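Local structure of 3'3'-cGAMP-specific phosphodiesterase 3 (Vibrio cholerae O1 biovar El Tor str. N16961, 5Z7C) at residues His43-Cys48 with Leu72-Asp76; Ser173-Trp178 with Ser196-Leu200; Ala143-Gln148 with Arg183-Arg187; Leu65-Phe70 with Pro263-Ala267. The protein is a mostly helical member of the HD-domain superfamily that carries two HD-domain regions in a single chain. The protein carries 2 engineered substitutions. All blocks are in the same frame, centred on the assembly; numbering follows the deposited sequence.

Contact 1: residues His43-Cys48 with Leu72-Asp76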
loop_
_atom_site.group_PDB
_atom_site.type_symbol
_atom_site.label_atom_id
_atom_site.label_comp_id
_atom_site.label_asym_id
_atom_site.label_seq_id
_atom_site.Cartn_x
_atom_site.Cartn_y
_atom_site.Cartn_z
ATOM N N HIS A 43 4.661 -10.351 1.814
ATOM C CA HIS A 43 4.853 -10.520 3.211
ATOM C C HIS A 43 3.570 -10.480 3.991
ATOM O O HIS A 43 3.332 -11.316 4.824
ATOM C CB HIS A 43 5.784 -9.437 3.708
ATOM C CG HIS A 43 5.955 -9.445 5.179
ATOM N ND1 HIS A 43 6.496 -10.513 5.843
ATOM C CD2 HIS A 43 5.617 -8.543 6.120
ATOM C CE1 HIS A 43 6.495 -10.264 7.132
ATOM N NE2 HIS A 43 5.970 -9.074 7.326
ATOM N N CYS A 44 2.731 -9.503 3.724
ATOM C CA CYS A 44 1.509 -9.365 4.480
ATOM C C CYS A 44 0.675 -10.584 4.294
ATOM O O CYS A 44 0.044 -11.037 5.217
ATOM C CB CYS A 44 0.720 -8.159 4.027
ATOM S SG CYS A 44 0.979 -6.762 5.066
ATOM N N ILE A 45 0.684 -11.126 3.097
ATOM C CA ILE A 45 -0.152 -12.246 2.812
ATOM C C ILE A 45 0.219 -13.417 3.657
ATOM O O ILE A 45 -0.630 -14.089 4.167
ATOM C CB ILE A 45 -0.051 -12.617 1.361
ATOM C CG1 ILE A 45 -0.542 -11.467 0.512
ATOM C CG2 ILE A 45 -0.923 -13.748 1.061
ATOM C CD1 ILE A 45 -1.871 -10.975 0.924
ATOM N N ARG A 46 1.507 -13.660 3.786
ATOM C CA ARG A 46 2.029 -14.744 4.590
ATOM C C ARG A 46 1.743 -14.608 6.061
ATOM O O ARG A 46 1.517 -15.588 6.721
ATOM C CB ARG A 46 3.501 -14.928 4.331
ATOM C CG ARG A 46 3.766 -15.533 2.989
ATOM C CD ARG A 46 5.220 -15.839 2.760
ATOM N NE ARG A 46 6.051 -14.693 3.045
ATOM C CZ ARG A 46 6.478 -13.841 2.132
ATOM N NH1 ARG A 46 6.163 -14.005 0.869
ATOM N NH2 ARG A 46 7.220 -12.826 2.492
ATOM N N CYS A 47 1.773 -13.404 6.586
ATOM C CA CYS A 47 1.447 -13.217 7.975
ATOM C C CYS A 47 0.035 -13.587 8.200
ATOM O O CYS A 47 -0.305 -14.131 9.216
ATOM C CB CYS A 47 1.603 -11.777 8.384
ATOM S SG CYS A 47 3.315 -11.172 8.265
ATOM N N CYS A 48 -0.805 -13.238 7.259
ATOM C CA CYS A 48 -2.208 -13.494 7.421
ATOM C C CYS A 48 -2.403 -14.954 7.537
ATOM O O CYS A 48 -3.143 -15.428 8.356
ATOM C CB CYS A 48 -2.945 -13.045 6.187
ATOM S SG CYS A 48 -4.650 -12.545 6.595
ATOM N N LEU A 72 -4.139 -8.454 10.697
ATOM C CA LEU A 72 -2.951 -8.992 10.091
ATOM C C LEU A 72 -2.613 -8.334 8.794
ATOM O O LEU A 72 -1.480 -8.094 8.508
ATOM C CB LEU A 72 -3.115 -10.472 9.840
ATOM C CG LEU A 72 -3.134 -11.363 11.061
ATOM C CD1 LEU A 72 -3.755 -12.647 10.721
ATOM C CD2 LEU A 72 -1.752 -11.595 11.550
ATOM N N LEU A 73 -3.608 -8.122 7.968
ATOM C CA LEU A 73 -3.447 -7.482 6.685
ATOM C C LEU A 73 -3.037 -6.038 6.766
ATOM O O LEU A 73 -2.278 -5.563 5.984
ATOM C CB LEU A 73 -4.739 -7.617 5.900
ATOM C CG LEU A 73 -5.236 -8.979 5.459
ATOM C CD1 LEU A 73 -6.553 -8.889 4.849
ATOM C CD2 LEU A 73 -4.308 -9.594 4.518
ATOM N N LEU A 74 -3.552 -5.347 7.743
ATOM C CA LEU A 74 -3.387 -3.930 7.873
ATOM C C LEU A 74 -2.362 -3.500 8.886
ATOM O O LEU A 74 -2.375 -2.374 9.298
ATOM C CB LEU A 74 -4.696 -3.318 8.281
ATOM C CG LEU A 74 -5.778 -3.239 7.237
ATOM C CD1 LEU A 74 -6.968 -2.665 7.882
ATOM C CD2 LEU A 74 -5.327 -2.368 6.146
ATOM N N LYS A 75 -1.475 -4.377 9.291
ATOM C CA LYS A 75 -0.577 -4.056 10.375
ATOM C C LYS A 75 0.351 -2.890 10.084
ATOM O O LYS A 75 0.650 -2.094 10.944
ATOM C CB LYS A 75 0.203 -5.281 10.802
ATOM C CG LYS A 75 1.137 -5.763 9.797
ATOM C CD LYS A 75 1.439 -7.194 10.019
ATOM C CE LYS A 75 2.876 -7.478 9.825
ATOM N NZ LYS A 75 3.220 -7.557 8.407
ATOM N N ASP A 76 0.760 -2.782 8.837
ATOM C CA ASP A 76 1.760 -1.839 8.400
ATOM C C ASP A 76 1.156 -0.600 7.794
ATOM O O ASP A 76 1.810 0.133 7.113
ATOM C CB ASP A 76 2.651 -2.501 7.375
ATOM C CG ASP A 76 3.439 -3.625 7.941
ATOM O OD1 ASP A 76 3.597 -3.676 9.150
ATOM O OD2 ASP A 76 3.917 -4.458 7.181
#
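Lys75 reaches across to His43, Cys44 and Cys47, its NZ lying 3.3 Å from NE2 of His43. The setting is the all-helical core of an HD-type domain: 43-48 lies on helix 43-56, and 72-76 runs from the last two residues of helix 62-73 into the following loop, where Lys75-Asp76 probably occupies the place of the His-Asp pair that names the family. The lysine and histidine side chains cross at about a right angle, with NZ oblique to the imidazole. Two bends near the end of the lysine chain, at chi3 and chi4 (-138° and -78°), bring NZ back to its neighbour, and it forms a salt bridge with OD2 of Asp76 at 3.4 Å, the hydrogen bond itself being weak. SG of Cys47 sits over one face of the His43 ring, toward its rim, and is 3.6 Å from Lys75 NZ.

The ring is held by Asp206 of helix 194-211, whose carboxylate accepts a hydrogen bond from His43 ND1 and also pairs with Arg46. Asp34 of helix 22-35 takes the backbone N-H of Cys44. One turn further along helix 43-56 the contact becomes apolar. SG of Cys48 rests 3.6 Å from CD2 of Leu73, and Leu72 spreads its two methyls over the helix backbone, CD1 on Cys48 O and CD2 3.7 Å from Cys47 O.

Contact 2: residues Ser173-Trp178 with Ser196-Leu200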
loop_
_atom_site.group_PDB
_atom_site.type_symbol
_atom_site.label_atom_id
_atom_site.label_comp_id
_atom_site.label_asym_id
_atom_site.label_seq_id
_atom_site.Cartn_x
_atom_site.Cartn_y
_atom_site.Cartn_z
ATOM N N SER A 173 -0.973 -1.823 19.061
ATOM C CA SER A 173 -0.139 -2.478 20.036
ATOM C C SER A 173 0.708 -3.530 19.394
ATOM O O SER A 173 1.179 -4.410 20.045
ATOM C CB SER A 173 -0.982 -3.087 21.116
ATOM O OG SER A 173 -1.570 -2.088 21.904
ATOM N N LEU A 174 0.942 -3.404 18.118
ATOM C CA LEU A 174 1.635 -4.426 17.406
ATOM C C LEU A 174 2.983 -4.599 18.016
ATOM O O LEU A 174 3.479 -5.681 18.125
ATOM C CB LEU A 174 1.797 -3.981 15.974
ATOM C CG LEU A 174 2.557 -4.833 14.987
ATOM C CD1 LEU A 174 1.866 -6.112 14.824
ATOM C CD2 LEU A 174 2.687 -4.184 13.697
ATOM N N ASP A 175 3.583 -3.505 18.423
ATOM C CA ASP A 175 4.976 -3.499 18.791
ATOM C C ASP A 175 5.216 -3.600 20.276
ATOM O O ASP A 175 6.307 -3.411 20.746
ATOM C CB ASP A 175 5.653 -2.294 18.200
ATOM C CG ASP A 175 5.932 -2.459 16.747
ATOM O OD1 ASP A 175 6.608 -3.417 16.388
ATOM O OD2 ASP A 175 5.474 -1.647 15.945
ATOM N N GLU A 176 4.178 -3.913 21.010
ATOM C CA GLU A 176 4.329 -4.279 22.371
ATOM C C GLU A 176 4.934 -5.649 22.450
ATOM O O GLU A 176 4.868 -6.425 21.531
ATOM C CB GLU A 176 3.007 -4.229 23.077
ATOM C CG GLU A 176 2.235 -2.985 22.790
ATOM C CD GLU A 176 2.665 -1.798 23.605
ATOM O OE1 GLU A 176 3.802 -1.771 24.052
ATOM O OE2 GLU A 176 1.869 -0.882 23.784
ATOM N N HIS A 177 5.545 -5.929 23.585
ATOM C CA HIS A 177 6.305 -7.128 23.800
ATOM C C HIS A 177 5.776 -7.740 25.051
ATOM O O HIS A 177 5.271 -7.058 25.908
ATOM C CB HIS A 177 7.754 -6.781 24.016
ATOM C CG HIS A 177 8.491 -6.453 22.766
ATOM N ND1 HIS A 177 7.961 -6.659 21.521
ATOM C CD2 HIS A 177 9.724 -5.952 22.568
ATOM C CE1 HIS A 177 8.832 -6.289 20.607
ATOM N NE2 HIS A 177 9.910 -5.853 21.218
ATOM N N TRP A 178 5.929 -9.038 25.166
ATOM C CA TRP A 178 5.325 -9.792 26.232
ATOM C C TRP A 178 5.828 -9.323 27.561
ATOM O O TRP A 178 5.074 -9.193 28.503
ATOM C CB TRP A 178 5.695 -11.238 26.045
ATOM C CG TRP A 178 5.044 -12.131 26.964
ATOM C CD1 TRP A 178 5.641 -12.928 27.856
ATOM C CD2 TRP A 178 3.650 -12.361 27.089
ATOM N NE1 TRP A 178 4.719 -13.634 28.547
ATOM C CE2 TRP A 178 3.478 -13.304 28.087
ATOM C CE3 TRP A 178 2.530 -11.854 26.458
ATOM C CZ2 TRP A 178 2.243 -13.755 28.467
ATOM C CZ3 TRP A 178 1.313 -12.299 26.844
ATOM C CH2 TRP A 178 1.174 -13.237 27.831
ATOM N N SER A 196 -2.422 -8.361 18.342
ATOM C CA SER A 196 -1.067 -7.889 18.218
ATOM C C SER A 196 -0.061 -8.945 18.543
ATOM O O SER A 196 0.966 -9.028 17.923
ATOM C CB SER A 196 -0.881 -6.719 19.120
ATOM O OG SER A 196 -1.972 -5.855 18.995
ATOM N N ARG A 197 -0.357 -9.759 19.528
ATOM C CA ARG A 197 0.519 -10.826 19.888
ATOM C C ARG A 197 0.637 -11.815 18.771
ATOM O O ARG A 197 1.698 -12.288 18.471
ATOM C CB ARG A 197 -0.003 -11.505 21.133
ATOM C CG ARG A 197 0.697 -11.101 22.397
ATOM C CD ARG A 197 -0.268 -10.612 23.397
ATOM N NE ARG A 197 -1.028 -11.711 23.929
ATOM C CZ ARG A 197 -2.172 -11.588 24.565
ATOM N NH1 ARG A 197 -2.696 -10.403 24.749
ATOM N NH2 ARG A 197 -2.778 -12.653 25.022
ATOM N N ILE A 198 -0.483 -12.174 18.186
ATOM C CA ILE A 198 -0.473 -13.067 17.058
ATOM C C ILE A 198 0.209 -12.440 15.890
ATOM O O ILE A 198 0.968 -13.072 15.198
ATOM C CB ILE A 198 -1.890 -13.412 16.650
ATOM C CG1 ILE A 198 -2.596 -14.113 17.788
ATOM C CG2 ILE A 198 -1.907 -14.309 15.471
ATOM C CD1 ILE A 198 -4.026 -14.234 17.578
ATOM N N ALA A 199 -0.119 -11.191 15.643
ATOM C CA ALA A 199 0.422 -10.520 14.496
ATOM C C ALA A 199 1.900 -10.334 14.551
ATOM O O ALA A 199 2.575 -10.575 13.580
ATOM C CB ALA A 199 -0.240 -9.223 14.318
ATOM N N LEU A 200 2.409 -9.874 15.675
ATOM C CA LEU A 200 3.828 -9.652 15.785
ATOM C C LEU A 200 4.578 -10.928 15.638
ATOM O O LEU A 200 5.582 -11.000 14.977
ATOM C CB LEU A 200 4.149 -9.046 17.131
ATOM C CG LEU A 200 5.605 -8.789 17.494
ATOM C CD1 LEU A 200 6.117 -7.813 16.544
ATOM C CD2 LEU A 200 5.773 -8.263 18.863
#
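Leu200 points into the concave side of the 173-178 loop, where CD2 of Leu200 lies 3.4 Å from Glu176 O. The same CD2 of Leu200 is 3.5 Å from Leu174 O. This is the close-packed half of the contact, and van der Waals contact carries it, for no hydrogen bond joins the two segments. Leu174 leaves its backbone away from the helix, yet with CG anti to its N (chi1 177°) its CD1 comes back to meet CB of Ala199 at 3.8 Å. Beside it, CB of Ser196 packs on Ser173 O, while OG of Ser196 lies 3.6 Å from CB of Ser173.

The loop holds its curve through a type I beta turn from Ser173 to Glu176, closed by the bond from Glu176 N to Ser173 O. It belongs to the long connection between helices 165-168 and 194-211 of the N-terminal HD-type domain, and here that connection folds back across the first turns of the helix it leads into. Behind Ala199, Leu72 of helix 62-73 continues the buried packing.

Toward the outside the fit becomes sparser. His177, partly exposed, turns only the edge of its ring to Leu200, with ND1 3.8 Å from CD2; the carbonyl of Asp175 lies over one ring face, and Trp228 stacks on the imidazole. Farther out, CZ3 of Trp178 lies over a face of the Arg197 guanidinium, 3.8 Å from NE, with the two planes inclined at 51°. Arg197 also makes a weak, long ion pair with Asp230, against which Trp178 packs as well.

Contact 3: residues Ala143-Gln148 with Arg183-Arg187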
loop_
_atom_site.group_PDB
_atom_site.type_symbol
_atom_site.label_atom_id
_atom_site.label_comp_id
_atom_site.label_asym_id
_atom_site.label_seq_id
_atom_site.Cartn_x
_atom_site.Cartn_y
_atom_site.Cartn_z
ATOM N N ALA A 143 12.828 6.435 18.879
ATOM C CA ALA A 143 12.162 5.212 18.532
ATOM C C ALA A 143 10.772 5.250 19.082
ATOM O O ALA A 143 9.859 4.790 18.454
ATOM C CB ALA A 143 12.898 4.065 19.074
ATOM N N GLN A 144 10.614 5.789 20.259
ATOM C CA GLN A 144 9.312 5.887 20.830
ATOM C C GLN A 144 8.424 6.769 19.998
ATOM O O GLN A 144 7.257 6.517 19.884
ATOM C CB GLN A 144 9.411 6.422 22.233
ATOM C CG GLN A 144 8.100 6.562 22.920
ATOM C CD GLN A 144 7.689 5.323 23.621
ATOM O OE1 GLN A 144 8.430 4.355 23.671
ATOM N NE2 GLN A 144 6.493 5.329 24.153
ATOM N N GLU A 145 8.955 7.855 19.482
ATOM C CA GLU A 145 8.171 8.728 18.646
ATOM C C GLU A 145 7.784 8.039 17.377
ATOM O O GLU A 145 6.705 8.212 16.878
ATOM C CB GLU A 145 8.933 9.999 18.327
ATOM C CG GLU A 145 8.964 10.980 19.447
ATOM C CD GLU A 145 7.606 11.314 19.944
ATOM O OE1 GLU A 145 6.758 11.654 19.119
ATOM O OE2 GLU A 145 7.377 11.249 21.156
ATOM N N LEU A 146 8.701 7.288 16.829
ATOM C CA LEU A 146 8.458 6.640 15.589
ATOM C C LEU A 146 7.329 5.660 15.690
ATOM O O LEU A 146 6.460 5.632 14.851
ATOM C CB LEU A 146 9.686 5.852 15.271
ATOM C CG LEU A 146 9.953 5.659 13.820
ATOM C CD1 LEU A 146 10.012 6.976 13.195
ATOM C CD2 LEU A 146 11.246 4.991 13.717
ATOM N N ILE A 147 7.368 4.812 16.695
ATOM C CA ILE A 147 6.330 3.836 16.854
ATOM C C ILE A 147 5.020 4.510 17.123
ATOM O O ILE A 147 4.022 4.140 16.565
ATOM C CB ILE A 147 6.645 2.890 17.995
ATOM C CG1 ILE A 147 7.866 2.073 17.673
ATOM C CG2 ILE A 147 5.547 1.929 18.215
ATOM C CD1 ILE A 147 7.785 1.421 16.392
ATOM N N GLN A 148 5.016 5.484 17.991
ATOM C CA GLN A 148 3.779 6.033 18.440
ATOM C C GLN A 148 3.071 6.600 17.267
ATOM O O GLN A 148 1.867 6.526 17.152
ATOM C CB GLN A 148 4.073 7.151 19.402
ATOM C CG GLN A 148 2.897 7.991 19.750
ATOM C CD GLN A 148 1.980 7.310 20.696
ATOM O OE1 GLN A 148 2.270 6.242 21.196
ATOM N NE2 GLN A 148 0.859 7.933 20.966
ATOM N N ARG A 183 7.061 -0.866 22.585
ATOM C CA ARG A 183 6.480 0.442 22.499
ATOM C C ARG A 183 5.133 0.448 21.814
ATOM O O ARG A 183 4.840 -0.501 21.151
ATOM C CB ARG A 183 7.495 1.212 21.682
ATOM C CG ARG A 183 8.927 0.923 22.049
ATOM C CD ARG A 183 9.853 1.310 20.933
ATOM N NE ARG A 183 11.241 1.437 21.346
ATOM C CZ ARG A 183 11.665 2.210 22.339
ATOM N NH1 ARG A 183 10.817 2.917 23.066
ATOM N NH2 ARG A 183 12.950 2.247 22.622
ATOM N N PRO A 184 4.343 1.476 21.984
ATOM C CA PRO A 184 4.742 2.660 22.710
ATOM C C PRO A 184 4.285 2.703 24.135
ATOM O O PRO A 184 4.592 3.663 24.792
ATOM C CB PRO A 184 3.977 3.728 21.973
ATOM C CG PRO A 184 2.755 3.066 21.645
ATOM C CD PRO A 184 3.153 1.734 21.186
ATOM N N GLU A 185 3.495 1.755 24.584
ATOM C CA GLU A 185 2.947 1.838 25.914
ATOM C C GLU A 185 3.566 0.934 26.952
ATOM O O GLU A 185 3.198 0.998 28.104
ATOM C CB GLU A 185 1.464 1.565 25.875
ATOM C CG GLU A 185 0.633 2.691 25.412
ATOM C CD GLU A 185 -0.777 2.265 25.222
ATOM O OE1 GLU A 185 -0.990 1.207 24.625
ATOM O OE2 GLU A 185 -1.682 2.970 25.670
ATOM N N GLN A 186 4.487 0.090 26.555
ATOM C CA GLN A 186 5.094 -0.793 27.501
ATOM C C GLN A 186 4.095 -1.683 28.218
ATOM O O GLN A 186 4.183 -1.887 29.407
ATOM C CB GLN A 186 5.859 0.032 28.491
ATOM C CG GLN A 186 7.214 0.407 28.007
ATOM C CD GLN A 186 7.188 1.611 27.127
ATOM O OE1 GLN A 186 6.548 2.600 27.436
ATOM N NE2 GLN A 186 7.892 1.540 26.023
ATOM N N ARG A 187 3.143 -2.205 27.470
ATOM C CA ARG A 187 2.219 -3.199 27.950
ATOM C C ARG A 187 2.901 -4.518 28.075
ATOM O O ARG A 187 3.793 -4.827 27.309
ATOM C CB ARG A 187 1.097 -3.372 26.964
ATOM C CG ARG A 187 0.112 -2.280 26.952
ATOM C CD ARG A 187 -0.899 -2.544 25.909
ATOM N NE ARG A 187 -1.734 -1.393 25.712
ATOM C CZ ARG A 187 -2.863 -1.198 26.355
ATOM N NH1 ARG A 187 -3.278 -2.095 27.214
ATOM N NH2 ARG A 187 -3.576 -0.117 26.138
#
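Gln144 engages the loop with both ends of its side-chain amide. Its NE2 donates to the carbonyl oxygen of Pro184 at 2.6 Å, with an N-H...O angle of 137°; the approach is in the carbonyl plane, on a lone pair, though the acceptor is tilted somewhat out of the glutamine's own amide plane. Its OE1 receives NH1 of Arg183 at 2.9 Å, a weak bond because the angle is only 122°. OE1 lies at the edge of the guanidinium, in its plane, and the amide is turned 77° against that plane. The arginine chain, extended from CG to NE, runs beside the helix, which puts one guanidinium face against Ala143, with CB 3.8 Å from NE.

These bonds join the loop between helices 165-168 and 194-211 of the HD-type domain to helix 141-160. The peptide joining Arg183 to Pro184 is cis, and the proline ring turns toward the helix, where its CD meets CG2 of Ile147 at 3.8 Å. CG1 of the same isoleucine lies across the aliphatic part of Arg183.

Farther along the loop the polar groups find partners on the loop side. NE of Arg187 reaches Glu185 OE1 from above the carboxylate plane, 2.9 Å away in a salt bridge, and a weaker bond from NH2 joins it. Glu185 N is taken by OE2 of Glu176, and Arg187 NH1 makes a weak bond to the carbonyl of Ala191.

Contact 4: residues Leu65-Phe70 with Pro263-Ala267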
loop_
_atom_site.group_PDB
_atom_site.type_symbol
_atom_site.label_atom_id
_atom_site.label_comp_id
_atom_site.label_asym_id
_atom_site.label_seq_id
_atom_site.Cartn_x
_atom_site.Cartn_y
_atom_site.Cartn_z
ATOM N N LEU A 65 -12.004 -13.886 14.560
ATOM C CA LEU A 65 -11.251 -14.298 13.420
ATOM C C LEU A 65 -11.368 -13.307 12.315
ATOM O O LEU A 65 -10.481 -13.189 11.515
ATOM C CB LEU A 65 -11.705 -15.644 12.955
ATOM C CG LEU A 65 -11.350 -16.694 13.966
ATOM C CD1 LEU A 65 -12.362 -17.753 13.966
ATOM C CD2 LEU A 65 -10.031 -17.243 13.623
ATOM N N HIS A 66 -12.501 -12.661 12.214
ATOM C CA HIS A 66 -12.654 -11.647 11.219
ATOM C C HIS A 66 -11.749 -10.493 11.511
ATOM O O HIS A 66 -11.042 -10.026 10.668
ATOM C CB HIS A 66 -14.087 -11.167 11.246
ATOM C CG HIS A 66 -14.338 -9.937 10.446
ATOM N ND1 HIS A 66 -14.165 -8.677 10.948
ATOM C CD2 HIS A 66 -14.773 -9.774 9.186
ATOM C CE1 HIS A 66 -14.477 -7.788 10.033
ATOM N NE2 HIS A 66 -14.843 -8.432 8.952
ATOM N N ASP A 67 -11.809 -10.009 12.730
ATOM C CA ASP A 67 -11.032 -8.876 13.146
ATOM C C ASP A 67 -9.568 -9.166 13.083
ATOM O O ASP A 67 -8.782 -8.306 12.843
ATOM C CB ASP A 67 -11.431 -8.448 14.535
ATOM C CG ASP A 67 -12.650 -7.635 14.536
ATOM O OD1 ASP A 67 -13.471 -7.832 13.665
ATOM O OD2 ASP A 67 -12.807 -6.780 15.390
ATOM N N LEU A 68 -9.201 -10.384 13.373
ATOM C CA LEU A 68 -7.837 -10.805 13.257
ATOM C C LEU A 68 -7.351 -10.781 11.843
ATOM O O LEU A 68 -6.230 -10.465 11.580
ATOM C CB LEU A 68 -7.675 -12.184 13.845
ATOM C CG LEU A 68 -6.274 -12.741 13.758
ATOM C CD1 LEU A 68 -5.392 -11.960 14.646
ATOM C CD2 LEU A 68 -6.271 -14.141 14.145
ATOM N N PHE A 69 -8.208 -11.139 10.921
ATOM C CA PHE A 69 -7.823 -11.261 9.541
ATOM C C PHE A 69 -7.370 -9.939 9.026
ATOM O O PHE A 69 -6.407 -9.828 8.329
ATOM C CB PHE A 69 -9.061 -11.692 8.784
ATOM C CG PHE A 69 -8.872 -11.849 7.327
ATOM C CD1 PHE A 69 -8.246 -12.918 6.830
ATOM C CD2 PHE A 69 -9.374 -10.941 6.470
ATOM C CE1 PHE A 69 -8.089 -13.053 5.527
ATOM C CE2 PHE A 69 -9.210 -11.083 5.177
ATOM C CZ PHE A 69 -8.566 -12.145 4.699
ATOM N N PHE A 70 -8.147 -8.932 9.319
ATOM C CA PHE A 70 -7.817 -7.589 8.968
ATOM C C PHE A 70 -6.652 -6.977 9.717
ATOM O O PHE A 70 -5.862 -6.279 9.141
ATOM C CB PHE A 70 -9.070 -6.746 8.881
ATOM C CG PHE A 70 -9.958 -7.164 7.758
ATOM C CD1 PHE A 70 -9.564 -7.016 6.475
ATOM C CD2 PHE A 70 -11.157 -7.751 7.990
ATOM C CE1 PHE A 70 -10.348 -7.415 5.471
ATOM C CE2 PHE A 70 -11.932 -8.145 6.968
ATOM C CZ PHE A 70 -11.524 -7.980 5.719
ATOM N N PRO A 263 -10.988 -16.698 6.335
ATOM C CA PRO A 263 -11.822 -15.916 7.219
ATOM C C PRO A 263 -13.272 -16.295 7.212
ATOM O O PRO A 263 -13.719 -16.996 6.336
ATOM C CB PRO A 263 -11.646 -14.521 6.683
ATOM C CG PRO A 263 -11.328 -14.700 5.306
ATOM C CD PRO A 263 -10.642 -15.965 5.123
ATOM N N PRO A 264 -14.051 -15.709 8.082
ATOM C CA PRO A 264 -15.486 -15.838 8.031
ATOM C C PRO A 264 -16.029 -15.091 6.851
ATOM O O PRO A 264 -15.336 -14.297 6.302
ATOM C CB PRO A 264 -15.912 -15.136 9.287
ATOM C CG PRO A 264 -14.860 -15.331 10.174
ATOM C CD PRO A 264 -13.610 -15.599 9.456
ATOM N N ALA A 265 -17.266 -15.354 6.482
ATOM C CA ALA A 265 -17.863 -14.822 5.279
ATOM C C ALA A 265 -17.951 -13.323 5.350
ATOM O O ALA A 265 -17.931 -12.634 4.365
ATOM C CB ALA A 265 -19.206 -15.406 5.099
ATOM N N GLN A 266 -17.946 -12.826 6.557
ATOM C CA GLN A 266 -18.114 -11.433 6.832
ATOM C C GLN A 266 -17.009 -10.670 6.141
ATOM O O GLN A 266 -17.170 -9.551 5.776
ATOM C CB GLN A 266 -18.016 -11.273 8.325
ATOM C CG GLN A 266 -18.369 -9.955 8.892
ATOM C CD GLN A 266 -18.067 -9.900 10.368
ATOM O OE1 GLN A 266 -17.755 -10.910 10.991
ATOM N NE2 GLN A 266 -18.160 -8.715 10.941
ATOM N N ALA A 267 -15.888 -11.317 5.926
ATOM C CA ALA A 267 -14.739 -10.688 5.350
ATOM C C ALA A 267 -14.933 -10.416 3.903
ATOM O O ALA A 267 -14.163 -9.722 3.303
ATOM C CB ALA A 267 -13.574 -11.554 5.538
HETATM O O HOH W 1 -16.396 -6.960 7.655
#
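The imidazole of His66 lies between two partners, the side-chain amide of Gln266 over one face and CD2 of Phe70 over the other. Through it helix 62-73 of the N-terminal, all-helical HD-type domain meets the loop after helix 255-260, which enters a 3-10 turn at 265-267. With CG of His66 anti to the backbone N (chi1 169°), the ring swings out to that loop and stacks on the amide, the planes only 12° apart and CD of Gln266 3.5 Å from CD2 of His66. At the ring's edge stand Asp67 OD1 and the backbone N of Ala267.

A second ring, Phe69, takes Pro263 on its face in a CH-pi contact, with CG of Pro263 3.8 Å from the centroid and 18° off the normal. Phe69 CD2 in turn lies over the centre of the Phe70 ring, whose edge is met by Ala267 O, 4.0 Å from CZ of Phe70; the methyl of Ala267 packs near CE2. Pro264 CD lies 4.0 Å from CB of Leu65.

A nearly straight, in-plane bond from ND1 to OD1 of Asp67, 2.9 Å long, fixes the rotation of His66. NE2 of His66 meets a water that donates to Gln266 O, the two oxygens 3.3 Å apart.

How the contacts relate
Contacts 1 and 4 share helix 62-73, their centres about 13 Å apart, and meet where Cys48 packs on Phe69. Contacts 1 and 2, centres also about 13 Å apart, touch through Leu72 against Ala199 and Lys75 against Leu174. Contacts 2 and 3 use successive parts of one loop, with centres about 12 Å apart and Glu176 reaching residues 183-187. Contact 3 is the outlying one, its centre about 27 Å from that of contact 4. Along the chain the segments of 1 and 4 alternate, as do those of 2 and 3, which are nested within the loop closed by contact 4. Contacts 1, 2 and 4 pack around helices 62-73 and 194-211, while contact 3 ties the loop before helix 194-211 to helix 141-160.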